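Local atomic coordinates of putative glucarate dehydratase (PDB entry 4IT1), a protein that probably catalyses the magnesium-dependent dehydration of D-glucarate to 5-dehydro-4-deoxy-D-glucarate, as a member of the mandelate racemase/muconate lactonizing enzyme family. Residues A[167-172]-A[241-246]; A[264-269]-A[311-316]. All blocks are in the same frame, centred on the assembly; numbering follows the deposited sequence.

Contact 1. Residues A[167-172]-A[241-246]; sequences SAYLFF and RIDPNG. With MG (magnesium ion), chain E.
Ser167 and Arg241 mark the closest backbone approach of segments 167-172 and 241-246, with CA atoms 9.4 Å apart, a spacing that leaves the two strands joined by side chains and water and by no direct hydrogen bond. Near this end NH1 of Arg241 lies 3.8 Å from CB of Ser167, and one water links them, 2.8 Å from Ser167 OG and weakly bound to the same NH1. The arginine chain bends at chi2 (143°) on its way there, and its NH2 is hydrogen-bonded to Gln265. Strands 163-170 and 240-243 are neighbours on either side of strand 212-215 in the (β/α)7β barrel of the enolase superfamily, where these strands run parallel, so this is a contact made inside the barrel past an intervening strand. Further along, Tyr169 OH comes within 3.4 Å of Asp243 OD2 at an angle too poor for a hydrogen bond, the ring and carboxylate planes being 37° apart. Lys215, the predicted proton acceptor, is hydrogen-bonded to the tyrosine hydroxyl and weakly to OD2. Asp243 OD2 binds magnesium at 2.0 Å, with Glu268 and Asn291 as the other protein ligands. Asp243 OD1 instead takes the backbone N-H of Asn245 from above the carboxylate plane at 2.9 Å, an Asx turn, and also receives a bond from a magnesium-bound water at 2.6 Å.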
loop_
_atom_site.group_PDB
_atom_site.type_symbol
_atom_site.label_atom_id
_atom_site.label_comp_id
_atom_site.label_asym_id
_atom_site.label_seq_id
_atom_site.Cartn_x
_atom_site.Cartn_y
_atom_site.Cartn_z
ATOM N N SER A 167 -2.425 -19.632 15.809
ATOM C CA SER A 167 -2.114 -21.036 16.025
ATOM C C SER A 167 -1.399 -21.225 17.350
ATOM O O SER A 167 -0.991 -20.256 18.008
ATOM C CB SER A 167 -1.283 -21.606 14.867
ATOM O OG SER A 167 -0.111 -20.845 14.649
ATOM N N ALA A 168 -1.281 -22.482 17.751
ATOM C CA ALA A 168 -0.454 -22.844 18.884
ATOM C C ALA A 168 0.953 -23.068 18.348
ATOM O O ALA A 168 1.154 -23.948 17.500
ATOM C CB ALA A 168 -0.984 -24.112 19.534
ATOM N N TYR A 169 1.908 -22.259 18.811
ATOM C CA TYR A 169 3.310 -22.408 18.393
ATOM C C TYR A 169 4.066 -23.362 19.324
ATOM O O TYR A 169 4.468 -22.982 20.424
ATOM C CB TYR A 169 4.024 -21.048 18.290
ATOM C CG TYR A 169 4.934 -20.935 17.059
ATOM C CD1 TYR A 169 5.768 -21.996 16.672
ATOM C CD2 TYR A 169 4.945 -19.775 16.277
ATOM C CE1 TYR A 169 6.572 -21.906 15.548
ATOM C CE2 TYR A 169 5.759 -19.678 15.149
ATOM C CZ TYR A 169 6.571 -20.746 14.794
ATOM O OH TYR A 169 7.381 -20.666 13.682
ATOM N N LEU A 170 4.245 -24.600 18.863
ATOM C CA LEU A 170 4.896 -25.656 19.628
ATOM C C LEU A 170 6.411 -25.722 19.421
ATOM O O LEU A 170 6.905 -25.586 18.292
ATOM C CB LEU A 170 4.325 -27.020 19.239
ATOM C CG LEU A 170 2.828 -27.311 19.284
ATOM C CD1 LEU A 170 2.618 -28.805 19.061
ATOM C CD2 LEU A 170 2.222 -26.857 20.601
ATOM N N PHE A 171 7.125 -25.991 20.513
ATOM C CA PHE A 171 8.578 -26.112 20.520
ATOM C C PHE A 171 9.004 -27.389 21.214
ATOM O O PHE A 171 8.366 -27.823 22.174
ATOM C CB PHE A 171 9.197 -24.962 21.307
ATOM C CG PHE A 171 9.172 -23.653 20.593
ATOM C CD1 PHE A 171 8.046 -22.839 20.642
ATOM C CD2 PHE A 171 10.290 -23.212 19.889
ATOM C CE1 PHE A 171 8.026 -21.614 19.992
ATOM C CE2 PHE A 171 10.277 -21.985 19.238
ATOM C CZ PHE A 171 9.142 -21.185 19.287
ATOM N N PHE A 172 10.094 -27.981 20.741
ATOM C CA PHE A 172 10.841 -28.905 21.573
ATOM C C PHE A 172 11.599 -28.063 22.599
ATOM O O PHE A 172 11.977 -26.920 22.318
ATOM C CB PHE A 172 11.782 -29.760 20.739
ATOM C CG PHE A 172 11.073 -30.628 19.740
ATOM C CD1 PHE A 172 10.531 -31.851 20.122
ATOM C CD2 PHE A 172 10.930 -30.220 18.417
ATOM C CE1 PHE A 172 9.867 -32.660 19.203
ATOM C CE2 PHE A 172 10.274 -31.027 17.494
ATOM C CZ PHE A 172 9.740 -32.248 17.887
ATOM N N ARG A 241 1.191 -27.225 10.546
ATOM C CA ARG A 241 2.291 -26.540 9.851
ATOM C C ARG A 241 3.620 -26.742 10.596
ATOM O O ARG A 241 3.624 -26.957 11.813
ATOM C CB ARG A 241 2.005 -25.040 9.767
ATOM C CG ARG A 241 0.700 -24.664 9.098
ATOM C CD ARG A 241 0.057 -23.471 9.789
ATOM N NE ARG A 241 -1.357 -23.365 9.433
ATOM C CZ ARG A 241 -2.272 -22.654 10.090
ATOM N NH1 ARG A 241 -1.955 -21.955 11.174
ATOM N NH2 ARG A 241 -3.522 -22.651 9.657
ATOM N N ILE A 242 4.738 -26.662 9.867
ATOM C CA ILE A 242 6.082 -26.710 10.476
ATOM C C ILE A 242 7.023 -25.645 9.938
ATOM O O ILE A 242 6.909 -25.235 8.784
ATOM C CB ILE A 242 6.779 -28.075 10.301
ATOM C CG1 ILE A 242 6.724 -28.533 8.838
ATOM C CG2 ILE A 242 6.186 -29.102 11.246
ATOM C CD1 ILE A 242 7.694 -29.640 8.496
ATOM N N ASP A 243 7.960 -25.222 10.785
ATOM C CA ASP A 243 9.013 -24.281 10.406
ATOM C C ASP A 243 10.386 -24.876 10.723
ATOM O O ASP A 243 10.897 -24.694 11.831
ATOM C CB ASP A 243 8.838 -22.950 11.152
ATOM C CG ASP A 243 9.795 -21.864 10.662
ATOM O OD1 ASP A 243 10.671 -22.161 9.820
ATOM O OD2 ASP A 243 9.667 -20.700 11.111
ATOM N N PRO A 244 10.989 -25.603 9.763
ATOM C CA PRO A 244 12.338 -26.123 10.018
ATOM C C PRO A 244 13.458 -25.079 9.864
ATOM O O PRO A 244 14.629 -25.440 9.906
ATOM C CB PRO A 244 12.499 -27.242 8.973
ATOM C CG PRO A 244 11.133 -27.468 8.392
ATOM C CD PRO A 244 10.418 -26.158 8.524
ATOM N N ASN A 245 13.103 -23.805 9.693
ATOM C CA ASN A 245 14.085 -22.715 9.566
ATOM C C ASN A 245 15.235 -23.021 8.593
ATOM O O ASN A 245 16.401 -22.781 8.897
ATOM C CB ASN A 245 14.643 -22.316 10.939
ATOM C CG ASN A 245 13.735 -21.374 11.692
ATOM O OD1 ASN A 245 13.308 -21.677 12.800
ATOM N ND2 ASN A 245 13.448 -20.216 11.104
ATOM N N GLY A 246 14.884 -23.570 7.436
ATOM C CA GLY A 246 15.839 -23.888 6.386
ATOM C C GLY A 246 16.880 -24.914 6.770
ATOM O O GLY A 246 17.948 -24.963 6.162
HETATM MG MG MG E . 10.010 -18.804 10.483
HETATM O O HOH W 1 0.563 -20.292 11.985
HETATM O O HOH W 2 11.206 -19.741 8.947
HETATM O O HOH W 3 11.777 -18.150 11.279
HETATM O O HOH W 4 9.045 -17.891 12.108
#

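Contact 2. Residues A[264-269]-A[311-316]; sequences LQYYED and IVLADH. With MG (magnesium ion), chain E.
Glu268 carries its CG anti to the backbone N (chi1 -174°) and stays extended beyond it, which sends the carboxylate across the Leu313 side chain, while Tyr266, with CG set between its backbone N and carbonyl carbon (chi1 68°), turns its ring toward Ile311 and Leu313. The two segments belong to strands 266-268 and 311-314, two parallel strands of the (β/α)7β barrel. Strand 288-290 lies between them, and the axes of the short segments come no nearer than 9.4 Å, at 54° to each other; side chains alone span the gap, with no hydrogen bond between the segments. Ala289 of the intervening strand touches Tyr266, Glu268 and Ile311.

Ile311 reaches the tyrosine with its CD1, which approaches the ring obliquely, 4.0 Å from Tyr266 CD2 and equally near its CB. The side chains of Leu313 and Tyr266 meet from opposite directions, so that Leu313 CD2 comes 3.8 Å from Tyr266 OH. That hydroxyl is hydrogen-bonded to Lys213, so its polar need is met although its neighbours across the contact are apolar. The other methyl of Leu313, CD1, packs against the carboxylate of Glu268, 3.4 Å from CD. Leucine thus divides its branches between the tyrosine and a metal ligand, giving the buried acid an apolar flank on this side. Lys213 also makes a long, weak ion pair with Glu268 OE1, and the two carboxylate oxygens have different tasks: OE2 binds magnesium at 2.1 Å. Asp269, whose OD2 also takes the backbone N-H of Asn291, is in the second shell here, that oxygen accepting a bond at 2.5 Å from a water coordinated to the magnesium.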
loop_
_atom_site.group_PDB
_atom_site.type_symbol
_atom_site.label_atom_id
_atom_site.label_comp_id
_atom_site.label_asym_id
_atom_site.label_seq_id
_atom_site.Cartn_x
_atom_site.Cartn_y
_atom_site.Cartn_z
ATOM N N LEU A 264 0.184 -32.144 6.328
ATOM C CA LEU A 264 0.451 -30.720 6.558
ATOM C C LEU A 264 -0.338 -29.770 5.672
ATOM O O LEU A 264 -0.449 -29.989 4.467
ATOM C CB LEU A 264 1.947 -30.418 6.390
ATOM C CG LEU A 264 2.959 -30.957 7.407
ATOM C CD1 LEU A 264 4.323 -30.383 7.080
ATOM C CD2 LEU A 264 2.590 -30.611 8.843
ATOM N N GLN A 265 -0.846 -28.696 6.272
ATOM C CA GLN A 265 -1.440 -27.590 5.518
ATOM C C GLN A 265 -0.398 -26.861 4.657
ATOM O O GLN A 265 -0.636 -26.621 3.467
ATOM C CB GLN A 265 -2.145 -26.597 6.453
ATOM C CG GLN A 265 -3.057 -25.622 5.720
ATOM C CD GLN A 265 -3.669 -24.561 6.626
ATOM O OE1 GLN A 265 -3.002 -24.008 7.497
ATOM N NE2 GLN A 265 -4.948 -24.264 6.410
ATOM N N TYR A 266 0.738 -26.497 5.265
ATOM C CA TYR A 266 1.887 -25.939 4.528
ATOM C C TYR A 266 3.227 -26.149 5.240
ATOM O O TYR A 266 3.265 -26.375 6.447
ATOM C CB TYR A 266 1.684 -24.451 4.160
ATOM C CG TYR A 266 1.672 -23.434 5.302
ATOM C CD1 TYR A 266 2.816 -23.165 6.060
ATOM C CD2 TYR A 266 0.528 -22.689 5.577
ATOM C CE1 TYR A 266 2.804 -22.213 7.080
ATOM C CE2 TYR A 266 0.509 -21.737 6.594
ATOM C CZ TYR A 266 1.644 -21.505 7.343
ATOM O OH TYR A 266 1.611 -20.555 8.356
ATOM N N TYR A 267 4.313 -26.075 4.471
ATOM C CA TYR A 267 5.675 -26.146 4.996
ATOM C C TYR A 267 6.283 -24.749 4.955
ATOM O O TYR A 267 6.377 -24.139 3.881
ATOM C CB TYR A 267 6.537 -27.055 4.128
ATOM C CG TYR A 267 6.134 -28.515 4.049
ATOM C CD1 TYR A 267 4.981 -28.916 3.369
ATOM C CD2 TYR A 267 6.945 -29.503 4.607
ATOM C CE1 TYR A 267 4.630 -30.259 3.285
ATOM C CE2 TYR A 267 6.611 -30.847 4.521
ATOM C CZ TYR A 267 5.454 -31.222 3.864
ATOM O OH TYR A 267 5.127 -32.558 3.788
ATOM N N GLU A 268 6.675 -24.216 6.101
ATOM C CA GLU A 268 7.364 -22.935 6.183
ATOM C C GLU A 268 8.877 -23.109 6.130
ATOM O O GLU A 268 9.417 -23.761 6.957
ATOM C CB GLU A 268 6.988 -22.208 7.470
ATOM C CG GLU A 268 7.536 -20.792 7.578
ATOM C CD GLU A 268 7.569 -20.224 8.982
ATOM O OE1 GLU A 268 6.766 -20.613 9.821
ATOM O OE2 GLU A 268 8.400 -19.362 9.259
ATOM N N ASP A 269 9.544 -22.531 5.146
ATOM C CA ASP A 269 11.025 -22.573 5.051
ATOM C C ASP A 269 11.617 -23.939 5.389
ATOM O O ASP A 269 12.402 -24.054 6.327
ATOM C CB ASP A 269 11.665 -21.528 5.979
ATOM C CG ASP A 269 11.319 -20.122 5.584
ATOM O OD1 ASP A 269 11.428 -19.809 4.381
ATOM O OD2 ASP A 269 10.926 -19.328 6.469
ATOM N N ILE A 311 3.432 -18.467 -0.064
ATOM C CA ILE A 311 2.850 -17.812 1.103
ATOM C C ILE A 311 3.902 -16.974 1.826
ATOM O O ILE A 311 4.977 -17.471 2.161
ATOM C CB ILE A 311 2.265 -18.836 2.116
ATOM C CG1 ILE A 311 1.132 -19.665 1.493
ATOM C CG2 ILE A 311 1.777 -18.117 3.364
ATOM C CD1 ILE A 311 1.064 -21.101 1.986
ATOM N N VAL A 312 3.576 -15.713 2.078
ATOM C CA VAL A 312 4.450 -14.827 2.825
ATOM C C VAL A 312 3.904 -14.605 4.232
ATOM O O VAL A 312 2.766 -14.160 4.404
ATOM C CB VAL A 312 4.630 -13.464 2.119
ATOM C CG1 VAL A 312 5.543 -12.560 2.938
ATOM C CG2 VAL A 312 5.199 -13.660 0.720
ATOM N N LEU A 313 4.717 -14.933 5.233
ATOM C CA LEU A 313 4.394 -14.574 6.608
ATOM C C LEU A 313 4.959 -13.194 6.927
ATOM O O LEU A 313 6.154 -13.045 7.179
ATOM C CB LEU A 313 4.917 -15.626 7.592
ATOM C CG LEU A 313 4.588 -17.095 7.291
ATOM C CD1 LEU A 313 5.117 -17.970 8.409
ATOM C CD2 LEU A 313 3.095 -17.343 7.093
ATOM N N ALA A 314 4.095 -12.187 6.880
ATOM C CA ALA A 314 4.459 -10.823 7.243
ATOM C C ALA A 314 4.706 -10.683 8.749
ATOM O O ALA A 314 4.335 -11.558 9.535
ATOM C CB ALA A 314 3.380 -9.851 6.784
ATOM N N ASP A 315 5.333 -9.573 9.127
ATOM C CA ASP A 315 5.732 -9.276 10.504
ATOM C C ASP A 315 5.997 -7.784 10.504
ATOM O O ASP A 315 6.961 -7.323 9.884
ATOM C CB ASP A 315 7.001 -10.047 10.876
ATOM C CG ASP A 315 7.394 -9.893 12.340
ATOM O OD1 ASP A 315 7.248 -8.787 12.904
ATOM O OD2 ASP A 315 7.874 -10.896 12.923
ATOM N N HIS A 316 5.125 -7.026 11.166
ATOM C CA HIS A 316 5.138 -5.576 11.027
ATOM C C HIS A 316 6.416 -4.967 11.599
ATOM O O HIS A 316 6.777 -3.836 11.259
ATOM C CB HIS A 316 3.903 -4.952 11.689
ATOM C CG HIS A 316 3.929 -4.989 13.187
ATOM N ND1 HIS A 316 3.509 -6.086 13.912
ATOM C CD2 HIS A 316 4.323 -4.065 14.095
ATOM C CE1 HIS A 316 3.638 -5.832 15.203
ATOM N NE2 HIS A 316 4.133 -4.613 15.341
HETATM MG MG MG E . 10.010 -18.804 10.483
HETATM O O HOH W 2 11.206 -19.741 8.947
HETATM O O HOH W 4 9.045 -17.891 12.108
HETATM O O HOH W 3 11.777 -18.150 11.279
#

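Strands 240-243 and 266-268 are neighbours in the barrel sheet, so contacts 1 and 2, whose centres lie 10 Å apart, adjoin directly. At one end 2.6 Å between Arg241 NH2 and Gln265 OE1 bridges the contacts; at the other, Asp243 OD2 and Glu268 OE2 approach to 2.6 Å, a closeness of like charges that the shared magnesium, with six ligands in all, would offset. The water bonded to Asp243 in contact 1 and the one bonded to Asp269 in contact 2 are the same molecule. The side chain of Asp243 is about 5 Å from a bound tartrate, probably from the crystallisation liquor, and the side chain of Glu268 is about 6 Å from the same tartrate.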